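Local coordinates for protein NDP-N-acetyl-D-galactosaminuronic acid dehydrogenase (Methanosarcina mazei Go1, PDB 3G79) that probably oxidises UDP-N-acetyl-D-mannosamine to UDP-N-acetyl-D-mannosaminouronate, reducing two molecules of NAD+ in the process, at residues Pro377-Cys382 against Val389-Pro394; Trp361-Asp366 against Asn372-Pro377; Glu410-Ala415 against Ala432-Lys437; Ile418-Gly423 against Asn451-Asp456. All coordinates share one frame; numbering follows the deposited sequence.

How the interactions relate
All four contacts lie in the C-terminal Rossmann-like domain, the UDP-binding domain by family. Interactions 1 and 2 share helix 375-385: interaction 2 shapes the loop that enters it, and interaction 1 packs it on strand 388-392. Asp393 of interaction 1 joins them through OD1, which probably accepts from the backbone N of both Trp361 and Ala362. Interactions 3 and 4 serve the opposite face of the sheet and meet where Ile418 CD1 lies 3.9 Å from Ala435 CB. Interactions 2 and 3 are buried, 1 and 4 partly so. None has a hydrogen bond across its segments; aromatic rings dominate interaction 2, aliphatic groups interactions 1 and 4, and interaction 3 is one valine methyl near an indole and a carbonyl.

Interaction 1: Pro377-Cys382 against Val389-Pro394; sequences PYRDLC and VMVHDP
The aliphatic part of Arg379 lies over two valines of the neighbouring strand, with CG 4.2 Å from Val389 CG1 and CD 4.0 Å from Val391 CG2. This is helix-on-sheet packing within a beta-alpha-beta crossover of the Rossmann-like domain: strand 355-359 leads to helix 375-385, which returns along the sheet to strand 388-392. As the crossover requires, residues 377-382 and 389-392 run nearly antiparallel (161°), their axes 9.8 Å apart at closest.

Arg379 starts with CG anti to its backbone nitrogen (chi1 173°) and stays extended as far as NE. Its methylenes can therefore cover the strand while the guanidinium continues beyond them; the arginine and Val391 side chains cross at about a right angle. Trp361, from the loop that precedes the helix, packs on both Arg379 and Val391 and extends the same apolar layer. One turn further along the helix, Cys382 approaches the other branch of Val389. The two methyls of Val389 thus divide the work, CG1 meeting the arginine chain and CG2 the cysteine. Leu381 packs on helix 321-345, and Tyr378 touches both that helix and the sheet, at Met358. Toward the strand, the cysteine touches through its methylene, Cys382 CB lying 3.8 Å from Val389 CG2.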
loop_
_atom_site.group_PDB
_atom_site.type_symbol
_atom_site.label_atom_id
_atom_site.label_comp_id
_atom_site.label_asym_id
_atom_site.label_seq_id
_atom_site.Cartn_x
_atom_site.Cartn_y
_atom_site.Cartn_z
ATOM N N PRO A 377 -8.446 -20.289 14.889
ATOM C CA PRO A 377 -8.672 -21.272 13.813
ATOM C C PRO A 377 -7.523 -22.261 13.629
ATOM O O PRO A 377 -7.769 -23.363 13.181
ATOM C CB PRO A 377 -8.888 -20.418 12.561
ATOM C CG PRO A 377 -8.227 -19.102 12.870
ATOM C CD PRO A 377 -8.394 -18.906 14.355
ATOM N N TYR A 378 -6.296 -21.891 13.988
ATOM C CA TYR A 378 -5.166 -22.816 13.894
ATOM C C TYR A 378 -5.310 -23.917 14.913
ATOM O O TYR A 378 -5.240 -25.103 14.568
ATOM C CB TYR A 378 -3.834 -22.114 14.093
ATOM C CG TYR A 378 -2.666 -23.099 14.080
ATOM C CD1 TYR A 378 -1.834 -23.242 12.943
ATOM C CD2 TYR A 378 -2.382 -23.893 15.213
ATOM C CE1 TYR A 378 -0.778 -24.151 12.949
ATOM C CE2 TYR A 378 -1.354 -24.779 15.213
ATOM C CZ TYR A 378 -0.550 -24.927 14.072
ATOM O OH TYR A 378 0.503 -25.843 14.119
ATOM N N ARG A 379 -5.509 -23.531 16.171
ATOM C CA ARG A 379 -5.712 -24.510 17.230
ATOM C C ARG A 379 -6.816 -25.485 16.850
ATOM O O ARG A 379 -6.708 -26.691 17.109
ATOM C CB ARG A 379 -6.024 -23.828 18.567
ATOM C CG ARG A 379 -6.405 -24.792 19.664
ATOM C CD ARG A 379 -6.735 -24.081 20.934
ATOM N NE ARG A 379 -7.160 -25.017 21.937
ATOM C CZ ARG A 379 -8.418 -25.376 22.216
ATOM N NH1 ARG A 379 -9.474 -24.898 21.550
ATOM N NH2 ARG A 379 -8.620 -26.262 23.184
ATOM N N ASP A 380 -7.849 -24.976 16.195
ATOM C CA ASP A 380 -8.984 -25.801 15.817
ATOM C C ASP A 380 -8.680 -26.850 14.767
ATOM O O ASP A 380 -9.174 -27.988 14.875
ATOM C CB ASP A 380 -10.186 -24.924 15.435
ATOM C CG ASP A 380 -10.968 -24.456 16.666
ATOM O OD1 ASP A 380 -10.829 -25.085 17.739
ATOM O OD2 ASP A 380 -11.723 -23.468 16.572
ATOM N N LEU A 381 -7.867 -26.481 13.766
ATOM C CA LEU A 381 -7.367 -27.423 12.757
ATOM C C LEU A 381 -6.565 -28.566 13.371
ATOM O O LEU A 381 -6.741 -29.738 12.995
ATOM C CB LEU A 381 -6.536 -26.704 11.691
ATOM C CG LEU A 381 -7.341 -25.788 10.743
ATOM C CD1 LEU A 381 -6.439 -24.836 9.982
ATOM C CD2 LEU A 381 -8.314 -26.547 9.788
ATOM N N CYS A 382 -5.711 -28.268 14.337
ATOM C CA CYS A 382 -4.936 -29.341 14.920
ATOM C C CYS A 382 -5.786 -30.340 15.699
ATOM O O CYS A 382 -5.580 -31.544 15.594
ATOM C CB CYS A 382 -3.889 -28.789 15.833
ATOM S SG CYS A 382 -2.851 -27.667 14.978
ATOM N N VAL A 389 -3.166 -30.502 21.997
ATOM C CA VAL A 389 -2.660 -29.155 21.966
ATOM C C VAL A 389 -2.503 -28.483 23.348
ATOM O O VAL A 389 -3.419 -28.510 24.183
ATOM C CB VAL A 389 -3.534 -28.279 21.061
ATOM C CG1 VAL A 389 -2.995 -26.893 21.036
ATOM C CG2 VAL A 389 -3.606 -28.855 19.629
ATOM N N MET A 390 -1.328 -27.879 23.551
ATOM C CA MET A 390 -1.054 -27.001 24.685
ATOM C C MET A 390 -0.627 -25.596 24.209
ATOM O O MET A 390 0.292 -25.447 23.394
ATOM C CB MET A 390 -0.017 -27.628 25.621
ATOM C CG MET A 390 -0.629 -28.645 26.630
ATOM S SD MET A 390 0.493 -29.469 27.797
ATOM C CE MET A 390 0.994 -28.093 28.809
ATOM N N VAL A 391 -1.333 -24.591 24.734
ATOM C CA VAL A 391 -1.259 -23.178 24.386
ATOM C C VAL A 391 -0.511 -22.414 25.458
ATOM O O VAL A 391 -0.834 -22.520 26.679
ATOM C CB VAL A 391 -2.675 -22.555 24.372
ATOM C CG1 VAL A 391 -2.575 -21.084 24.158
ATOM C CG2 VAL A 391 -3.580 -23.180 23.296
ATOM N N HIS A 392 0.461 -21.626 25.020
ATOM C CA HIS A 392 1.230 -20.781 25.906
ATOM C C HIS A 392 1.095 -19.331 25.523
ATOM O O HIS A 392 0.979 -18.988 24.332
ATOM C CB HIS A 392 2.704 -21.160 25.858
ATOM C CG HIS A 392 3.593 -20.286 26.703
ATOM N ND1 HIS A 392 4.123 -19.097 26.245
ATOM C CD2 HIS A 392 4.079 -20.455 27.958
ATOM C CE1 HIS A 392 4.885 -18.563 27.188
ATOM N NE2 HIS A 392 4.872 -19.364 28.238
ATOM N N ASP A 393 1.142 -18.481 26.545
ATOM C CA ASP A 393 1.136 -17.040 26.360
ATOM C C ASP A 393 1.414 -16.350 27.699
ATOM O O ASP A 393 0.722 -16.621 28.702
ATOM C CB ASP A 393 -0.188 -16.573 25.778
ATOM C CG ASP A 393 -0.117 -15.167 25.259
ATOM O OD1 ASP A 393 0.039 -14.993 24.021
ATOM O OD2 ASP A 393 -0.202 -14.242 26.102
ATOM N N PRO A 394 2.415 -15.438 27.721
ATOM C CA PRO A 394 2.844 -14.832 28.980
ATOM C C PRO A 394 1.823 -13.860 29.511
ATOM O O PRO A 394 1.855 -13.538 30.691
ATOM C CB PRO A 394 4.134 -14.076 28.601
ATOM C CG PRO A 394 4.442 -14.468 27.210
ATOM C CD PRO A 394 3.145 -14.865 26.581
#

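Interaction 2: Trp361-Asp366 against Asn372-Pro377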
loop_
_atom_site.group_PDB
_atom_site.type_symbol
_atom_site.label_atom_id
_atom_site.label_comp_id
_atom_site.label_asym_id
_atom_site.label_seq_id
_atom_site.Cartn_x
_atom_site.Cartn_y
_atom_site.Cartn_z
ATOM N N TRP A 361 -0.809 -16.857 21.913
ATOM C CA TRP A 361 -2.247 -16.799 21.739
ATOM C C TRP A 361 -2.724 -15.377 21.412
ATOM O O TRP A 361 -3.587 -15.212 20.557
ATOM C CB TRP A 361 -2.936 -17.329 22.987
ATOM C CG TRP A 361 -4.415 -17.392 22.871
ATOM C CD1 TRP A 361 -5.295 -16.541 23.420
ATOM C CD2 TRP A 361 -5.189 -18.376 22.168
ATOM N NE1 TRP A 361 -6.576 -16.930 23.133
ATOM C CE2 TRP A 361 -6.537 -18.059 22.364
ATOM C CE3 TRP A 361 -4.867 -19.510 21.423
ATOM C CZ2 TRP A 361 -7.569 -18.809 21.816
ATOM C CZ3 TRP A 361 -5.882 -20.256 20.894
ATOM C CH2 TRP A 361 -7.220 -19.912 21.094
ATOM N N ALA A 362 -2.197 -14.344 22.082
ATOM C CA ALA A 362 -2.410 -12.975 21.588
ATOM C C ALA A 362 -1.769 -12.838 20.208
ATOM O O ALA A 362 -1.028 -13.714 19.801
ATOM C CB ALA A 362 -1.841 -11.981 22.520
ATOM N N PHE A 363 -2.038 -11.771 19.471
ATOM C CA PHE A 363 -1.440 -11.679 18.115
ATOM C C PHE A 363 -0.483 -10.501 17.908
ATOM O O PHE A 363 0.183 -10.450 16.875
ATOM C CB PHE A 363 -2.505 -11.744 17.005
ATOM C CG PHE A 363 -3.607 -10.752 17.184
ATOM C CD1 PHE A 363 -3.545 -9.510 16.545
ATOM C CD2 PHE A 363 -4.689 -11.042 18.016
ATOM C CE1 PHE A 363 -4.565 -8.566 16.723
ATOM C CE2 PHE A 363 -5.711 -10.115 18.234
ATOM C CZ PHE A 363 -5.666 -8.874 17.587
ATOM N N ILE A 364 -0.401 -9.592 18.891
ATOM C CA ILE A 364 0.619 -8.510 18.907
ATOM C C ILE A 364 1.762 -8.783 19.877
ATOM O O ILE A 364 1.528 -9.195 21.001
ATOM C CB ILE A 364 0.060 -7.069 19.243
ATOM C CG1 ILE A 364 -1.369 -6.852 18.737
ATOM C CG2 ILE A 364 1.008 -5.995 18.685
ATOM C CD1 ILE A 364 -2.381 -7.149 19.782
ATOM N N LYS A 365 2.981 -8.491 19.427
ATOM C CA LYS A 365 4.201 -8.661 20.199
ATOM C C LYS A 365 4.013 -8.140 21.609
ATOM O O LYS A 365 4.066 -6.948 21.820
ATOM C CB LYS A 365 5.362 -7.926 19.517
ATOM C CG LYS A 365 6.697 -7.964 20.264
ATOM C CD LYS A 365 7.797 -7.336 19.408
ATOM C CE LYS A 365 9.215 -7.508 20.008
ATOM N NZ LYS A 365 10.322 -7.028 19.069
ATOM N N ASP A 366 3.748 -9.042 22.551
ATOM C CA ASP A 366 3.623 -8.729 23.997
ATOM C C ASP A 366 2.309 -8.108 24.469
ATOM O O ASP A 366 2.292 -7.329 25.412
ATOM C CB ASP A 366 4.837 -7.942 24.494
ATOM C CG ASP A 366 6.107 -8.768 24.450
ATOM O OD1 ASP A 366 7.162 -8.219 24.078
ATOM O OD2 ASP A 366 6.049 -9.984 24.772
ATOM N N ASN A 372 -10.391 -12.099 18.316
ATOM C CA ASN A 372 -10.278 -12.719 16.986
ATOM C C ASN A 372 -8.859 -13.168 16.608
ATOM O O ASN A 372 -8.409 -12.888 15.469
ATOM C CB ASN A 372 -10.821 -11.778 15.892
ATOM C CG ASN A 372 -12.314 -11.552 16.002
ATOM O OD1 ASN A 372 -13.073 -12.476 16.272
ATOM N ND2 ASN A 372 -12.742 -10.326 15.780
ATOM N N THR A 373 -8.165 -13.842 17.542
ATOM C CA THR A 373 -6.807 -14.365 17.296
ATOM C C THR A 373 -6.812 -15.313 16.147
ATOM O O THR A 373 -7.587 -16.239 16.150
ATOM C CB THR A 373 -6.247 -15.276 18.387
ATOM O OG1 THR A 373 -7.049 -15.239 19.581
ATOM C CG2 THR A 373 -4.840 -14.925 18.621
ATOM N N PRO A 374 -5.910 -15.110 15.188
ATOM C CA PRO A 374 -5.722 -16.128 14.167
ATOM C C PRO A 374 -5.164 -17.437 14.774
ATOM O O PRO A 374 -5.103 -18.465 14.069
ATOM C CB PRO A 374 -4.752 -15.476 13.173
ATOM C CG PRO A 374 -4.026 -14.395 13.981
ATOM C CD PRO A 374 -4.989 -13.960 15.038
ATOM N N SER A 375 -4.812 -17.426 16.066
ATOM C CA SER A 375 -4.384 -18.650 16.765
ATOM C C SER A 375 -5.551 -19.619 17.002
ATOM O O SER A 375 -5.349 -20.841 17.093
ATOM C CB SER A 375 -3.721 -18.318 18.110
ATOM O OG SER A 375 -2.615 -17.449 17.927
ATOM N N GLU A 376 -6.765 -19.079 17.103
ATOM C CA GLU A 376 -7.929 -19.931 17.308
ATOM C C GLU A 376 -8.175 -20.844 16.100
ATOM O O GLU A 376 -8.084 -22.048 16.250
ATOM C CB GLU A 376 -9.168 -19.128 17.685
ATOM C CG GLU A 376 -10.305 -19.956 18.151
ATOM C CD GLU A 376 -11.219 -19.187 19.087
ATOM O OE1 GLU A 376 -12.355 -19.657 19.321
ATOM O OE2 GLU A 376 -10.796 -18.126 19.615
ATOM N N PRO A 377 -8.446 -20.289 14.889
ATOM C CA PRO A 377 -8.672 -21.272 13.813
ATOM C C PRO A 377 -7.523 -22.261 13.629
ATOM O O PRO A 377 -7.769 -23.363 13.181
ATOM C CB PRO A 377 -8.888 -20.418 12.561
ATOM C CG PRO A 377 -8.227 -19.102 12.870
ATOM C CD PRO A 377 -8.394 -18.906 14.355
#
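Over one face of the Trp361 indole sits Thr373 OG1, as modelled 3.9 Å above the ring plane and displaced toward the rim, while Tyr399 packs on the same indole edge-to-face. This is the strand-loop-helix junction that opens the Rossmann-like domain, where the chain leaves strand 355-359, loops out and turns back into helix 375-385. The six-membered part of the indole also meets the helical segment obliquely, Trp361 CE3 lying 3.7 Å from Ser375 CB and CH2 3.9 Å from Glu376 CA. The Phe363 ring has Ile364 CD1 over one face and Thr373 CG2 near its plane at the edge. The rotation of the whole Thr373 side chain is doubtful, because CG2 falls too close to Trp361 O and chi1 is nearly eclipsed (-12°); OG1, modelled as bonded to Ala370 O, shares that doubt.

Trp361 reaches the helix with its indole swung away from the main-chain nitrogen (chi1 -176°). Its plane is only 23° from that of the Glu376 carboxylate, whose OE2 is hydrogen-bonded to Tyr399 OH. A bond from Ser375 OG to Gly360 O holds the serine beside the indole. Further along, Phe363 CB rests 3.9 Å from Pro374 CD. Within the segment 372-377, Glu376 N donates to Thr373 O at 3.1 Å.

Interaction 3: Glu410-Ala415 against Ala432-Lys437; sequences EVVRNA and ADWAKK
Val412, the last residue of helix 408-412, points at helix 432-439 and meets residues 432-437 through CG1. A trans setting about CA-CB (chi1 163°) carries this methyl outward to 4.1 Å from Ala435 O and 4.4 Å from Trp434 CZ3. The Trp434 side chain leaves its own helix with a similar first torsion (chi1 -171°), and its ring is turned nearly perpendicular to the CA-CB-CG plane (chi2 89°). The far end of the six-membered ring is thereby brought obliquely up to the valine.

Beyond Val412 the chain abandons the helix in a type II beta turn that ends at Ala415, closed by Ala415 N donating to Val412 O at 3.1 Å. Asn414 takes the left-handed backbone conformation within this turn, which sends the chain on into strand 417-420. The two helices flank the same face of the Rossmann-like sheet. Val412 packs as well on Leu359 of strand 355-359 and, further along helix 432-439, on Val438.

No hydrogen bond crosses between the two segments. One methyl rests near a carbonyl oxygen and an indole carbon at van der Waals range or beyond, so the contact contributes burial but little direction; directional restraint comes from nearby, notably the backbone hydrogen bonding between Asn414 and Val438.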
loop_
_atom_site.group_PDB
_atom_site.type_symbol
_atom_site.label_atom_id
_atom_site.label_comp_id
_atom_site.label_asym_id
_atom_site.label_seq_id
_atom_site.Cartn_x
_atom_site.Cartn_y
_atom_site.Cartn_z
ATOM N N GLU A 410 6.211 -26.466 30.462
ATOM C CA GLU A 410 5.209 -27.518 30.525
ATOM C C GLU A 410 4.534 -27.644 29.160
ATOM O O GLU A 410 4.283 -28.733 28.680
ATOM C CB GLU A 410 4.267 -27.387 31.758
ATOM C CG GLU A 410 3.015 -26.539 31.660
ATOM C CD GLU A 410 2.024 -26.808 32.831
ATOM O OE1 GLU A 410 0.798 -26.607 32.635
ATOM O OE2 GLU A 410 2.470 -27.226 33.937
ATOM N N VAL A 411 4.319 -26.507 28.518
ATOM C CA VAL A 411 3.754 -26.466 27.177
ATOM C C VAL A 411 4.661 -27.135 26.142
ATOM O O VAL A 411 4.190 -27.884 25.300
ATOM C CB VAL A 411 3.435 -25.046 26.768
ATOM C CG1 VAL A 411 3.121 -24.998 25.281
ATOM C CG2 VAL A 411 2.263 -24.539 27.585
ATOM N N VAL A 412 5.959 -26.903 26.240
ATOM C CA VAL A 412 6.888 -27.425 25.250
ATOM C C VAL A 412 7.319 -28.866 25.504
ATOM O O VAL A 412 7.681 -29.573 24.566
ATOM C CB VAL A 412 8.095 -26.472 25.071
ATOM C CG1 VAL A 412 9.271 -27.139 24.376
ATOM C CG2 VAL A 412 7.671 -25.313 24.294
ATOM N N ARG A 413 7.254 -29.323 26.753
ATOM C CA ARG A 413 7.753 -30.664 27.059
ATOM C C ARG A 413 7.022 -31.761 26.294
ATOM O O ARG A 413 5.797 -31.774 26.226
ATOM C CB ARG A 413 7.841 -30.939 28.573
ATOM C CG ARG A 413 6.662 -31.612 29.220
ATOM C CD ARG A 413 7.075 -32.169 30.560
ATOM N NE ARG A 413 5.935 -32.202 31.471
ATOM C CZ ARG A 413 5.698 -31.299 32.423
ATOM N NH1 ARG A 413 4.624 -31.423 33.199
ATOM N NH2 ARG A 413 6.534 -30.281 32.620
ATOM N N ASN A 414 7.807 -32.633 25.669
ATOM C CA ASN A 414 7.288 -33.758 24.888
ATOM C C ASN A 414 6.567 -33.386 23.572
ATOM O O ASN A 414 5.959 -34.235 22.926
ATOM C CB ASN A 414 6.439 -34.671 25.790
ATOM C CG ASN A 414 7.253 -35.252 26.939
ATOM O OD1 ASN A 414 8.447 -35.501 26.789
ATOM N ND2 ASN A 414 6.620 -35.458 28.091
ATOM N N ALA A 415 6.663 -32.129 23.157
ATOM C CA ALA A 415 5.937 -31.671 21.979
ATOM C C ALA A 415 6.588 -32.074 20.649
ATOM O O ALA A 415 7.787 -31.948 20.473
ATOM C CB ALA A 415 5.727 -30.186 22.042
ATOM N N ALA A 432 17.636 -22.798 20.869
ATOM C CA ALA A 432 17.450 -24.120 20.279
ATOM C C ALA A 432 17.659 -25.296 21.264
ATOM O O ALA A 432 16.807 -26.174 21.363
ATOM C CB ALA A 432 18.331 -24.291 19.012
ATOM N N ASP A 433 18.786 -25.302 21.974
ATOM C CA ASP A 433 19.137 -26.351 22.937
ATOM C C ASP A 433 17.980 -26.721 23.841
ATOM O O ASP A 433 17.657 -27.901 24.031
ATOM C CB ASP A 433 20.234 -25.854 23.884
ATOM C CG ASP A 433 21.586 -25.856 23.270
ATOM O OD1 ASP A 433 21.790 -26.586 22.286
ATOM O OD2 ASP A 433 22.449 -25.104 23.792
ATOM N N TRP A 434 17.397 -25.676 24.410
ATOM C CA TRP A 434 16.405 -25.785 25.446
ATOM C C TRP A 434 15.136 -26.417 24.900
ATOM O O TRP A 434 14.619 -27.373 25.474
ATOM C CB TRP A 434 16.118 -24.406 26.031
ATOM C CG TRP A 434 15.280 -24.452 27.222
ATOM C CD1 TRP A 434 15.702 -24.572 28.514
ATOM C CD2 TRP A 434 13.850 -24.371 27.270
ATOM N NE1 TRP A 434 14.616 -24.569 29.371
ATOM C CE2 TRP A 434 13.469 -24.452 28.630
ATOM C CE3 TRP A 434 12.855 -24.238 26.302
ATOM C CZ2 TRP A 434 12.132 -24.402 29.042
ATOM C CZ3 TRP A 434 11.531 -24.187 26.714
ATOM C CH2 TRP A 434 11.184 -24.268 28.073
ATOM N N ALA A 435 14.654 -25.899 23.783
ATOM C CA ALA A 435 13.439 -26.431 23.159
ATOM C C ALA A 435 13.673 -27.857 22.704
ATOM O O ALA A 435 12.776 -28.698 22.794
ATOM C CB ALA A 435 12.988 -25.556 21.990
ATOM N N LYS A 436 14.883 -28.132 22.233
ATOM C CA LYS A 436 15.239 -29.475 21.820
ATOM C C LYS A 436 15.153 -30.430 22.994
ATOM O O LYS A 436 14.622 -31.525 22.862
ATOM C CB LYS A 436 16.649 -29.519 21.244
ATOM C CG LYS A 436 16.863 -30.605 20.186
ATOM C CD LYS A 436 17.382 -31.885 20.773
ATOM C CE LYS A 436 17.508 -32.985 19.701
ATOM N NZ LYS A 436 18.553 -32.660 18.677
ATOM N N LYS A 437 15.685 -30.027 24.138
ATOM C CA LYS A 437 15.712 -30.954 25.260
ATOM C C LYS A 437 14.359 -31.053 25.949
ATOM O O LYS A 437 13.929 -32.141 26.299
ATOM C CB LYS A 437 16.906 -30.724 26.218
ATOM C CG LYS A 437 16.832 -29.567 27.225
ATOM C CD LYS A 437 18.227 -28.886 27.431
ATOM C CE LYS A 437 19.418 -29.882 27.311
ATOM N NZ LYS A 437 20.588 -29.323 26.545
#

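Interaction 4: Ile418-Gly423 against Asn451-Asp456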
loop_
_atom_site.group_PDB
_atom_site.type_symbol
_atom_site.label_atom_id
_atom_site.label_comp_id
_atom_site.label_asym_id
_atom_site.label_seq_id
_atom_site.Cartn_x
_atom_site.Cartn_y
_atom_site.Cartn_z
ATOM N N ILE A 418 6.738 -27.321 17.563
ATOM C CA ILE A 418 6.722 -26.046 18.244
ATOM C C ILE A 418 6.350 -24.969 17.214
ATOM O O ILE A 418 7.055 -24.771 16.201
ATOM C CB ILE A 418 8.066 -25.727 18.938
ATOM C CG1 ILE A 418 8.364 -26.715 20.044
ATOM C CG2 ILE A 418 8.065 -24.316 19.545
ATOM C CD1 ILE A 418 9.823 -26.965 20.209
ATOM N N VAL A 419 5.244 -24.281 17.489
ATOM C CA VAL A 419 4.586 -23.416 16.518
ATOM C C VAL A 419 4.390 -21.986 17.067
ATOM O O VAL A 419 3.756 -21.779 18.097
ATOM C CB VAL A 419 3.264 -24.034 16.084
ATOM C CG1 VAL A 419 2.646 -23.234 14.978
ATOM C CG2 VAL A 419 3.510 -25.476 15.599
ATOM N N VAL A 420 4.976 -21.009 16.389
ATOM C CA VAL A 420 5.085 -19.665 16.959
ATOM C C VAL A 420 4.050 -18.763 16.263
ATOM O O VAL A 420 4.084 -18.637 15.038
ATOM C CB VAL A 420 6.547 -19.120 16.808
ATOM C CG1 VAL A 420 6.655 -17.732 17.356
ATOM C CG2 VAL A 420 7.569 -20.026 17.534
ATOM N N LEU A 421 3.115 -18.177 17.031
ATOM C CA LEU A 421 2.010 -17.405 16.412
ATOM C C LEU A 421 1.909 -15.940 16.847
ATOM O O LEU A 421 1.235 -15.130 16.186
ATOM C CB LEU A 421 0.648 -18.113 16.550
ATOM C CG LEU A 421 0.619 -19.535 15.976
ATOM C CD1 LEU A 421 1.074 -20.522 17.028
ATOM C CD2 LEU A 421 -0.756 -19.916 15.487
ATOM N N ALA A 422 2.575 -15.613 17.956
ATOM C CA ALA A 422 2.702 -14.237 18.404
ATOM C C ALA A 422 4.170 -13.940 18.425
ATOM O O ALA A 422 4.963 -14.807 18.761
ATOM C CB ALA A 422 2.143 -14.091 19.763
ATOM N N GLY A 423 4.560 -12.732 18.062
ATOM C CA GLY A 423 5.962 -12.347 18.179
ATOM C C GLY A 423 6.461 -11.925 19.566
ATOM O O GLY A 423 7.433 -11.164 19.656
ATOM N N ASN A 451 8.469 -14.612 12.390
ATOM C CA ASN A 451 9.839 -14.159 12.128
ATOM C C ASN A 451 10.634 -13.864 13.412
ATOM O O ASN A 451 11.372 -12.905 13.447
ATOM C CB ASN A 451 9.862 -12.908 11.227
ATOM C CG ASN A 451 11.263 -12.606 10.659
ATOM O OD1 ASN A 451 12.004 -13.503 10.289
ATOM N ND2 ASN A 451 11.624 -11.337 10.604
ATOM N N VAL A 452 10.486 -14.677 14.461
ATOM C CA VAL A 452 11.323 -14.536 15.653
ATOM C C VAL A 452 12.412 -15.601 15.825
ATOM O O VAL A 452 13.322 -15.427 16.618
ATOM C CB VAL A 452 10.482 -14.476 16.937
ATOM C CG1 VAL A 452 9.319 -13.509 16.768
ATOM C CG2 VAL A 452 9.994 -15.844 17.332
ATOM N N ILE A 453 12.320 -16.700 15.084
ATOM C CA ILE A 453 13.253 -17.823 15.220
ATOM C C ILE A 453 14.322 -17.742 14.138
ATOM O O ILE A 453 14.028 -17.647 12.937
ATOM C CB ILE A 453 12.497 -19.202 15.235
ATOM C CG1 ILE A 453 12.230 -19.636 16.664
ATOM C CG2 ILE A 453 13.310 -20.331 14.708
ATOM C CD1 ILE A 453 10.896 -19.339 17.101
ATOM N N GLU A 454 15.571 -17.772 14.572
ATOM C CA GLU A 454 16.688 -17.778 13.648
ATOM C C GLU A 454 16.865 -19.217 13.171
ATOM O O GLU A 454 17.199 -20.095 13.965
ATOM C CB GLU A 454 17.960 -17.239 14.324
ATOM C CG GLU A 454 19.001 -16.669 13.351
ATOM C CD GLU A 454 19.788 -17.742 12.614
ATOM O OE1 GLU A 454 20.512 -18.508 13.286
ATOM O OE2 GLU A 454 19.692 -17.816 11.364
ATOM N N PRO A 455 16.642 -19.456 11.867
ATOM C CA PRO A 455 16.651 -20.800 11.270
ATOM C C PRO A 455 17.928 -21.597 11.525
ATOM O O PRO A 455 17.841 -22.766 11.910
ATOM C CB PRO A 455 16.499 -20.541 9.759
ATOM C CG PRO A 455 15.999 -19.140 9.634
ATOM C CD PRO A 455 16.458 -18.389 10.863
ATOM N N ASP A 456 19.107 -21.006 11.314
ATOM C CA ASP A 456 20.311 -21.834 11.317
ATOM C C ASP A 456 20.648 -22.400 12.679
ATOM O O ASP A 456 21.082 -23.549 12.788
ATOM C CB ASP A 456 21.491 -21.127 10.665
ATOM C CG ASP A 456 21.249 -20.855 9.170
ATOM O OD1 ASP A 456 20.374 -21.504 8.569
ATOM O OD2 ASP A 456 21.927 -19.986 8.593
#
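This is a purely apolar contact at the C-terminal end of the parallel Rossmann-like sheet, between the end of strand 417-420 and the loop that follows the adjacent strand 445-448. Its centre is Val420, whose two methyls go to different partners. CG1 is 3.8 Å from Val452 CG2, and CG2 is 3.4 Å from Ile453 CD1. The latter is a tight methyl-to-methyl approach, and Ile453 meets it with both torsions away from the staggered positions (chi1 -94°, chi2 99°), which suggests some strain there. Both side chains of the loop lie obliquely across the valine.

Val452 uses its second branch as well: CG1 rests 3.8 Å from Gly423 CA, so one forked side chain spans the strand end and the loop beyond it. Polar groups nearby hold the loop in place. Asp448 OD2 accepts from Ile453 N and, weakly, from Val452 N, while Arg450 NE donates to Leu421 O. Further on, Glu454 acts as N-cap of helix 455-459, OE2 accepting a weak bond from Asp456 N at 3.2 Å with an N-H...O angle of 162°.

The sheet continues on both sides of strand 417-420, with strand 355-359 on one flank and strand 445-448 on the other. Val420 packs on Leu359 and Ile446 from these two strands, on the face that also carries helices 408-412 and 432-439. Val419, pointing to the other face, meets Tyr378 of helix 375-385.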